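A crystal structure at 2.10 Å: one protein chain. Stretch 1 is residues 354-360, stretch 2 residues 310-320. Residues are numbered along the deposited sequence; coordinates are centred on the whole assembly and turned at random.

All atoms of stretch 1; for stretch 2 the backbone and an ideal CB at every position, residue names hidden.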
# COMPACT_ATOMS: atom_id res chain seq x y z
N LEU A 354 -8.96 29.76 8.83
CA LEU A 354 -9.96 28.70 8.76
C LEU A 354 -9.52 27.52 9.59
O LEU A 354 -10.28 26.90 10.33
CB LEU A 354 -10.10 28.24 7.29
CG LEU A 354 -11.19 27.21 6.95
CD1 LEU A 354 -12.53 27.66 7.50
CD2 LEU A 354 -11.31 27.11 5.44
N ALA A 355 -8.25 27.21 9.47
CA ALA A 355 -7.72 26.08 10.21
C ALA A 355 -7.97 26.18 11.66
O ALA A 355 -8.09 25.17 12.34
CB ALA A 355 -6.24 25.88 10.04
N ALA A 356 -8.03 27.40 12.14
CA ALA A 356 -8.27 27.55 13.57
C ALA A 356 -9.72 27.49 13.99
O ALA A 356 -9.98 27.38 15.19
CB ALA A 356 -7.76 28.88 14.11
N ARG A 357 -10.65 27.59 13.04
CA ARG A 357 -12.08 27.57 13.40
C ARG A 357 -12.85 26.25 13.23
O ARG A 357 -13.86 26.02 13.90
CB ARG A 357 -12.80 28.65 12.60
CG ARG A 357 -11.99 29.93 12.59
CD ARG A 357 -12.31 30.84 11.43
NE ARG A 357 -13.73 30.91 11.14
CZ ARG A 357 -14.58 31.77 11.73
NH1 ARG A 357 -14.18 32.64 12.64
NH2 ARG A 357 -15.88 31.78 11.40
N VAL A 358 -12.38 25.41 12.30
CA VAL A 358 -12.99 24.14 11.93
C VAL A 358 -13.07 22.99 12.92
O VAL A 358 -12.09 22.66 13.61
CB VAL A 358 -12.58 23.69 10.52
CG1 VAL A 358 -12.84 24.84 9.54
CG2 VAL A 358 -11.10 23.26 10.44
N LEU A 359 -14.25 22.37 12.95
CA LEU A 359 -14.49 21.23 13.83
C LEU A 359 -15.38 20.25 13.10
O LEU A 359 -16.47 20.63 12.62
CB LEU A 359 -15.13 21.62 15.18
CG LEU A 359 -15.15 20.39 16.07
CD1 LEU A 359 -13.75 19.97 16.41
CD2 LEU A 359 -15.86 20.69 17.36
N SER A 360 -14.94 19.00 13.01
CA SER A 360 -15.74 17.98 12.32
C SER A 360 -16.59 17.19 13.32
O SER A 360 -16.09 16.66 14.30
CB SER A 360 -14.82 17.05 11.50
OG SER A 360 -15.46 16.67 10.30
N UNK A 310 -14.73 31.15 23.44
CA UNK A 310 -14.15 29.82 23.63
C UNK A 310 -13.53 29.34 22.32
O UNK A 310 -14.20 29.37 21.28
CB UNK A 310 -15.21 28.83 24.12
N UNK A 311 -12.27 28.93 22.37
CA UNK A 311 -11.53 28.43 21.20
C UNK A 311 -12.01 27.03 20.81
O UNK A 311 -12.34 26.25 21.70
CB UNK A 311 -10.03 28.41 21.49
N UNK A 312 -12.00 26.74 19.48
CA UNK A 312 -12.36 25.45 18.88
C UNK A 312 -11.72 24.25 19.62
O UNK A 312 -12.32 23.21 19.90
CB UNK A 312 -11.94 25.43 17.41
N UNK A 313 -10.45 24.42 19.96
CA UNK A 313 -9.71 23.37 20.64
C UNK A 313 -10.33 22.94 21.95
O UNK A 313 -10.39 21.75 22.26
CB UNK A 313 -8.27 23.83 20.89
N UNK A 314 -10.76 23.93 22.71
CA UNK A 314 -11.37 23.69 24.00
C UNK A 314 -12.73 23.05 23.82
O UNK A 314 -13.14 22.16 24.59
CB UNK A 314 -11.49 24.99 24.80
N UNK A 315 -13.41 23.52 22.77
CA UNK A 315 -14.70 22.95 22.48
C UNK A 315 -14.48 21.43 22.27
O UNK A 315 -15.18 20.55 22.84
CB UNK A 315 -15.34 23.62 21.26
N UNK A 316 -13.44 21.12 21.48
CA UNK A 316 -13.07 19.74 21.18
C UNK A 316 -12.89 18.89 22.44
O UNK A 316 -13.42 17.78 22.62
CB UNK A 316 -11.78 19.72 20.36
N UNK A 317 -12.08 19.44 23.33
CA UNK A 317 -11.80 18.76 24.58
C UNK A 317 -13.04 18.50 25.41
O UNK A 317 -13.21 17.42 25.99
CB UNK A 317 -10.80 19.58 25.40
N UNK A 318 -13.90 19.51 25.49
CA UNK A 318 -15.12 19.41 26.26
C UNK A 318 -15.99 18.28 25.75
O UNK A 318 -16.57 17.51 26.52
CB UNK A 318 -15.89 20.73 26.22
N UNK A 319 -16.08 18.18 24.42
CA UNK A 319 -16.91 17.12 23.86
C UNK A 319 -16.22 15.76 24.03
O UNK A 319 -16.83 14.74 24.34
CB UNK A 319 -17.20 17.39 22.38
N UNK A 320 -14.92 15.74 23.81
CA UNK A 320 -14.26 14.49 23.97
C UNK A 320 -14.53 13.95 25.37
O UNK A 320 -14.71 12.75 25.58
CB UNK A 320 -12.76 14.64 23.71

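Position 310 lies out of reach of stretch 1 in an extended conformation, so nothing here selects its side chain. It is Ile310.

Position 311 is still extended (-73/146), but helical angles begin with the next residue, which makes it the N-cap. Ser, Thr, Asp, Asn or another residue able to accept a hydrogen bond from a free backbone NH would suit. His311 does so: ND1 of His311 accepts from the backbone N of residue 313 at 2.8 Å. Although CA-to-CB points sideways, the ring reaches stretch 1, with His311 CE1 3.8 Å from Ala356 O.

Position 312 points toward stretch 1, and its ideal CB sits 3.5 Å from Ala356 O and 4.0 Å from Arg357 O. Ahead lie the carbonyls of Ala355 and Val358, the latter in the strand. Such a cluster of acceptors calls for a donor; Lys, Arg or Gln could serve, and a long one reaches deepest. Arg312 is the deposited residue. Arg312 NH1 donates to Val358 O at 2.7 Å and to Ala355 O at 2.9 Å, both near the plane of the guanidinium, where its N-H bonds point, and Arg312 NH2 adds a weak bond to Ala355 O at 3.4 Å. At its backbone, a water accepts from Arg312 N (3.2 Å) and donates to Ala356 O (3.0 Å).

Position 313 points away, and many polar residues would be acceptable, particularly an acid near the helix N-terminus. Asp313 also serves its neighbour: OD1 forms a salt bridge with Arg312 NE at 2.7 Å and accepts from Arg312 NH2 at 3.0 Å, steadying the guanidinium.

At position 314 stretch 1 imposes nothing, and any helix-compatible side chain would serve; it is Leu314.

Position 315 points toward stretch 1, its ideal CB 4.9 Å from Leu359 CD2. A methyl group invites an apolar partner, and Val, Ile, Leu or Ala would fit. Val315 places CG1 4.0 Å from Leu359 CD2.

Position 316 points sideways, yet its ideal CB is 4.4 Å from Leu359 CD1. A flexible apolar chain such as Met or Leu suits. Met316 brings CG to 3.0 Å from Leu359 CD1, a very tight approach for two carbons.

Positions 317 and 318 are out of reach, open to any helix former, and carry Glu317 and Val318.

Position 319, one helical turn after 315, again points toward stretch 1, but nothing lies within 5.5 Å of its ideal CB. A longer apolar chain, Leu, Ile or Met, can bridge the gap. Leu319 extends CD2 to 4.5 Å from Leu359 CD2.

Position 320 is equally unconstrained by stretch 1, so any helix-compatible residue would do; Lys320 occupies it.

Stretch 2, residues 310-320: IHRDLVMEVLK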
# COMPACT_ATOMS: atom_id res chain seq x y z
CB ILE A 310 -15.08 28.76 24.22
CG1 ILE A 310 -14.35 27.43 24.36
CG2 ILE A 310 -16.31 28.49 23.37
CD1 ILE A 310 -15.09 26.44 25.25
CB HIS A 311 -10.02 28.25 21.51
CG HIS A 311 -9.15 28.08 20.28
ND1 HIS A 311 -9.03 26.86 19.58
CD2 HIS A 311 -8.37 29.00 19.62
CE1 HIS A 311 -8.21 27.06 18.55
NE2 HIS A 311 -7.79 28.33 18.54
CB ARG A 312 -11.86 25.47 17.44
CG ARG A 312 -12.26 24.28 16.57
CD ARG A 312 -11.29 23.11 16.71
NE ARG A 312 -9.86 23.46 16.65
CZ ARG A 312 -9.20 23.82 15.54
NH1 ARG A 312 -9.81 23.90 14.36
NH2 ARG A 312 -7.89 24.11 15.60
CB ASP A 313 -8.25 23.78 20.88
CG ASP A 313 -7.44 23.87 19.62
OD1 ASP A 313 -7.86 23.50 18.53
OD2 ASP A 313 -6.25 24.39 19.82
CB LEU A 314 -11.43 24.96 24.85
CG LEU A 314 -11.75 24.66 26.32
CD1 LEU A 314 -10.87 23.54 26.89
CD2 LEU A 314 -11.55 25.93 27.15
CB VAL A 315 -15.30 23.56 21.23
CG1 VAL A 315 -16.43 22.63 20.84
CG2 VAL A 315 -15.85 24.98 21.52
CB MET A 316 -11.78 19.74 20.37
CG MET A 316 -11.99 19.76 18.87
SD MET A 316 -10.65 18.89 17.97
CE MET A 316 -9.73 18.21 19.35
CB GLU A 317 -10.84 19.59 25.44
CG GLU A 317 -9.39 19.61 24.93
CD GLU A 317 -8.43 20.01 26.02
OE1 GLU A 317 -7.85 21.09 26.05
OE2 GLU A 317 -8.32 19.10 26.97
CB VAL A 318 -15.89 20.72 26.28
CG1 VAL A 318 -17.20 20.57 27.04
CG2 VAL A 318 -15.06 21.84 26.91
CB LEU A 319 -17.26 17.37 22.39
CG LEU A 319 -18.27 18.49 22.10
CD1 LEU A 319 -17.96 19.77 22.89
CD2 LEU A 319 -18.26 18.79 20.60
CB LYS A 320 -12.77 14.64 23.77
CG LYS A 320 -12.09 13.29 23.89
CD LYS A 320 -10.83 13.20 23.04
CE LYS A 320 -10.86 12.07 22.01
NZ LYS A 320 -11.40 12.42 20.68
O HOH W 1 -11.29 29.00 17.39
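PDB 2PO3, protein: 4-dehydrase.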